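Local coordinates for aspartyl-tRNA synthetase 2 (Thermus thermophilus, PDB 1N9W), which charges both tRNA(Asp) and tRNA(Asn) with L-aspartate, using ATP to form Asp-AMP and then transferring the aspartyl group to the acceptor end, at the interface of chains A and B. Coordinates in Å, arbitrary orientation; residue numbers count along the deposited sequence, not the author numbering. Chains: chain A/B, aspartyl-tRNA synthetase 2.

Contact 1: the interface of chains A and B. Residues chain A 116, 122, 125-126, 412-413; chain B 148, 186, 189-190.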
# COMPACT_ATOMS: atom_id res chain seq x y z
N LEU A 116 10.71 12.28 16.85
CA LEU A 116 9.79 11.22 16.45
C LEU A 116 10.18 9.87 17.04
O LEU A 116 9.35 8.96 17.14
CB LEU A 116 9.76 11.10 14.93
CG LEU A 116 8.45 11.37 14.19
CD1 LEU A 116 8.68 11.13 12.71
CD2 LEU A 116 7.35 10.46 14.71
N ARG A 122 6.15 8.17 17.90
CA ARG A 122 6.00 7.18 16.84
C ARG A 122 4.78 6.26 17.00
O ARG A 122 4.33 5.65 16.03
CB ARG A 122 7.27 6.31 16.76
CG ARG A 122 7.43 5.36 17.93
CD ARG A 122 8.78 4.64 17.97
NE ARG A 122 8.82 3.71 19.10
CZ ARG A 122 9.89 3.03 19.50
NH1 ARG A 122 11.06 3.17 18.87
NH2 ARG A 122 9.80 2.20 20.53
N LEU A 125 1.95 6.57 14.38
CA LEU A 125 2.39 6.10 13.07
C LEU A 125 2.37 4.59 12.99
O LEU A 125 2.08 4.00 11.94
CB LEU A 125 3.80 6.59 12.77
CG LEU A 125 4.06 8.09 12.85
CD1 LEU A 125 5.44 8.41 12.27
CD2 LEU A 125 2.98 8.82 12.06
N LYS A 126 2.68 3.95 14.11
CA LYS A 126 2.69 2.50 14.15
C LYS A 126 1.24 2.03 14.09
O LYS A 126 0.93 1.03 13.43
CB LYS A 126 3.37 2.03 15.44
CG LYS A 126 4.11 0.70 15.33
CD LYS A 126 3.20 -0.50 15.50
CE LYS A 126 4.03 -1.78 15.64
NZ LYS A 126 4.92 -2.02 14.47
N ALA A 412 4.03 11.49 10.04
CA ALA A 412 5.47 11.51 10.22
C ALA A 412 6.09 12.90 10.01
O ALA A 412 6.71 13.45 10.92
CB ALA A 412 6.13 10.51 9.28
N PHE A 413 5.93 13.45 8.81
CA PHE A 413 6.51 14.75 8.50
C PHE A 413 5.46 15.78 8.05
O PHE A 413 5.17 15.90 6.86
CB PHE A 413 7.56 14.58 7.39
CG PHE A 413 8.48 13.42 7.62
CD1 PHE A 413 9.54 13.51 8.52
CD2 PHE A 413 8.26 12.21 6.96
CE1 PHE A 413 10.36 12.41 8.77
CE2 PHE A 413 9.08 11.11 7.20
CZ PHE A 413 10.13 11.20 8.10
N PHE B 148 4.64 6.46 5.34
CA PHE B 148 4.09 7.30 4.29
C PHE B 148 4.77 8.67 4.38
O PHE B 148 4.48 9.45 5.28
CB PHE B 148 2.58 7.44 4.49
CG PHE B 148 1.88 6.11 4.67
CD1 PHE B 148 1.80 5.51 5.92
CD2 PHE B 148 1.36 5.44 3.57
CE1 PHE B 148 1.23 4.25 6.07
CE2 PHE B 148 0.78 4.18 3.71
CZ PHE B 148 0.71 3.59 4.96
N MET B 186 13.30 7.70 9.38
CA MET B 186 12.36 6.72 9.93
C MET B 186 13.07 5.45 10.39
O MET B 186 12.53 4.71 11.20
CB MET B 186 11.24 6.41 8.93
CG MET B 186 10.28 7.59 8.68
SD MET B 186 9.72 8.43 10.18
CE MET B 186 8.52 7.27 10.75
N VAL B 189 13.58 5.66 13.87
CA VAL B 189 12.32 5.60 14.60
C VAL B 189 11.81 4.16 14.72
O VAL B 189 11.47 3.71 15.82
CB VAL B 189 11.25 6.48 13.91
CG1 VAL B 189 9.92 6.40 14.66
CG2 VAL B 189 11.73 7.94 13.85
N PHE B 190 11.79 3.44 13.61
CA PHE B 190 11.30 2.07 13.58
C PHE B 190 12.33 1.00 13.23
O PHE B 190 12.00 -0.19 13.19
CB PHE B 190 10.12 1.98 12.61
CG PHE B 190 8.90 2.76 13.04
CD1 PHE B 190 8.29 2.48 14.26
CD2 PHE B 190 8.36 3.74 12.22
CE1 PHE B 190 7.14 3.18 14.66
CE2 PHE B 190 7.21 4.45 12.61
CZ PHE B 190 6.60 4.16 13.83

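Contact 2: the interface of chains A and B. Residues chain A 148-150, 182; chain B 213, 412-413.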
# COMPACT_ATOMS: atom_id res chain seq x y z
N PHE A 148 -2.95 1.32 -8.61
CA PHE A 148 -2.06 2.46 -8.45
C PHE A 148 -2.28 3.40 -9.62
O PHE A 148 -1.90 3.11 -10.75
CB PHE A 148 -0.61 1.98 -8.39
CG PHE A 148 -0.39 0.88 -7.40
CD1 PHE A 148 -0.66 -0.44 -7.75
CD2 PHE A 148 0.03 1.16 -6.10
CE1 PHE A 148 -0.51 -1.46 -6.82
CE2 PHE A 148 0.19 0.13 -5.16
CZ PHE A 148 -0.09 -1.18 -5.52
N THR A 149 -2.92 4.53 -9.33
CA THR A 149 -3.23 5.50 -10.37
C THR A 149 -2.34 6.73 -10.31
O THR A 149 -1.63 6.96 -9.33
CB THR A 149 -4.71 5.94 -10.27
OG1 THR A 149 -4.93 6.62 -9.04
CG2 THR A 149 -5.62 4.72 -10.35
N PRO A 150 -2.35 7.54 -11.37
CA PRO A 150 -1.53 8.76 -11.42
C PRO A 150 -1.90 9.77 -10.34
O PRO A 150 -1.07 10.57 -9.92
CB PRO A 150 -1.79 9.28 -12.83
CG PRO A 150 -1.99 8.02 -13.61
CD PRO A 150 -2.91 7.23 -12.70
N TYR A 182 -10.43 7.66 -12.66
CA TYR A 182 -9.51 6.53 -12.75
C TYR A 182 -10.06 5.35 -11.96
O TYR A 182 -10.09 4.23 -12.46
CB TYR A 182 -8.13 6.92 -12.24
CG TYR A 182 -7.35 7.80 -13.19
CD1 TYR A 182 -7.24 7.47 -14.54
CD2 TYR A 182 -6.69 8.95 -12.73
CE1 TYR A 182 -6.50 8.26 -15.42
CE2 TYR A 182 -5.94 9.74 -13.60
CZ TYR A 182 -5.85 9.39 -14.94
OH TYR A 182 -5.09 10.15 -15.81
N GLU B 213 7.05 8.58 -14.08
CA GLU B 213 6.33 8.14 -12.89
C GLU B 213 6.18 6.62 -12.86
O GLU B 213 5.55 6.03 -13.73
CB GLU B 213 4.95 8.80 -12.84
CG GLU B 213 4.17 8.57 -11.54
CD GLU B 213 2.86 9.34 -11.50
OE1 GLU B 213 1.99 9.09 -12.36
OE2 GLU B 213 2.69 10.19 -10.59
N ALA B 412 -1.45 1.01 -15.15
CA ALA B 412 -2.87 1.18 -15.46
C ALA B 412 -3.09 2.30 -16.47
O ALA B 412 -3.70 2.10 -17.52
CB ALA B 412 -3.67 1.47 -14.19
N PHE B 413 -2.58 3.49 -16.16
CA PHE B 413 -2.73 4.63 -17.05
C PHE B 413 -1.38 5.32 -17.29
O PHE B 413 -1.07 6.33 -16.66
CB PHE B 413 -3.71 5.64 -16.45
CG PHE B 413 -4.98 5.02 -15.91
CD1 PHE B 413 -5.06 4.62 -14.58
CD2 PHE B 413 -6.09 4.84 -16.73
CE1 PHE B 413 -6.23 4.07 -14.07
CE2 PHE B 413 -7.26 4.29 -16.24
CZ PHE B 413 -7.34 3.90 -14.90
O HOH W 1 -1.04 0.82 -12.22

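Contact 1: the interface of chains A and B
The long helix of class II motif 1, A:119-141, packs against the C-terminal end of helix B:181-190, with A:Arg122 and A:Leu125 facing B:Met186, B:Val189 and B:Phe190. This is part of the homodimer interface. A:Leu116, just before the helix, and A:Phe413, near the chain end, also belong to the patch on chain A.

A:Arg122 makes the polar contact. Its CG sits between the backbone N and the carbonyl carbon (chi1 71°). From there the chain runs extended to NE, past B:Val189 and B:Phe190 in the opposite direction. Its guanidinium NH1 donates a hydrogen bond of 3.1 Å to B:Val189 O. The nitrogen lies nearly in line with the C=O bond, at 165°. The bond is moderately bent at the hydrogen, 140°, and the oxygen is tilted out of the guanidinium plane. An alanine here would probably leave B:Val189 O without its mate and open a gap beside B:Phe190 and B:Val189, where CG and CD now lie.

The start of the arginine chain is apolar packing. A:Arg122 CB touches B:Val189 CG1 at 3.4 Å. That methyl also lies over the centre of the B:Phe190 ring, 3.8 Å above its plane, and probably helps hold the ring in place. The ring points its CZ tip at the motif 1 helix, 3.5 Å from A:Arg122 O. A:Leu125 CB comes in at the ring edge, in plane. A:Lys126 adds CB and CG near CE1.

B:Met186 fills the other end of the patch. Its chain bends at chi2 and chi3, and the sulfur touches two chain A groups. SD is 3.5 Å from A:Phe413 CZ, the tip of that ring, and 3.8 Å from A:Leu116 CD1. Its terminal methyl turns to the helix, with CE 3.6 Å from A:Leu125 CD1.

Contact 2: the interface of chains A and B
B:Phe413 lies against A:Tyr182, A:Thr149 and A:Pro150 across the dimer interface. A:Pro150 is the invariant proline of class II motif 1. A:Tyr182 stands near the start of helix A:180-190.

The B:Phe413 side chain can be followed outward. CG is anti to the carbonyl carbon (chi1 -46°), which carries the ring towards A:Tyr182. CB is near two groups, the tyrosine CE1 and the proline CG. At CG the tyrosine edge is closer, and B:Phe413 CG lies 3.6 Å from A:Tyr182 CE1. CD1 meets the proline ring at A:Pro150 CD, 3.9 Å away. CE1 meets the methyl A:Thr149 CG2 at 3.8 Å. The tip, CZ, approaches the backbone oxygen A:Tyr182 O. Along the other edge, CD2 and CE2 lie under the same tyrosine atom, CD1, as the rest of the ring.

That tyrosine atom explains the pattern. A:Tyr182 CD1 sits over the centre of the phenylalanine ring, 3.3 Å above its plane. The two rings are inclined by about 44°, so one edge of the tyrosine rests on the phenylalanine face. They are not laid flat on each other. A:Pro150 CD also covers one face of the tyrosine ring, offset toward its rim.

B:Glu213, from the motif 2 region, reaches the proline from another direction. Its chain is extended, with CG anti to the backbone N (chi1 -172°). Its carboxylate OE1 stops 3.7 Å from A:Pro150 CA, a contact without a hydrogen bond.

No direct polar bond crosses this patch. A water bridges the backbones instead, 2.9 Å from A:Phe148 O and 3.0 Å from B:Ala412 N.

The site joins the motif 1 proline of one subunit to the C-terminal segment of the other. A:Tyr182 lies in the segment predicted to bind aspartate, so the packing may also help position it in the homodimer.

Contact 1 and contact 2 lie about 27 Å apart, measured between the centres of their C-alpha atoms. Both belong to one two-fold symmetric interface. Phe148, Ala412 and Phe413 occur in both, with the chains exchanged, and the helix ending at residue 190 serves both. By symmetry, the Phe413 that meets Met186 in contact 1 also packs on Tyr182 of that same helix in the twin of contact 2. Contact 1 and the twin of contact 2 are therefore neighbouring parts of one surface, which the two-fold repeats. Motif 1 supplies its helix to contact 1 and its proline to contact 2, which fits its role in class II dimer assembly.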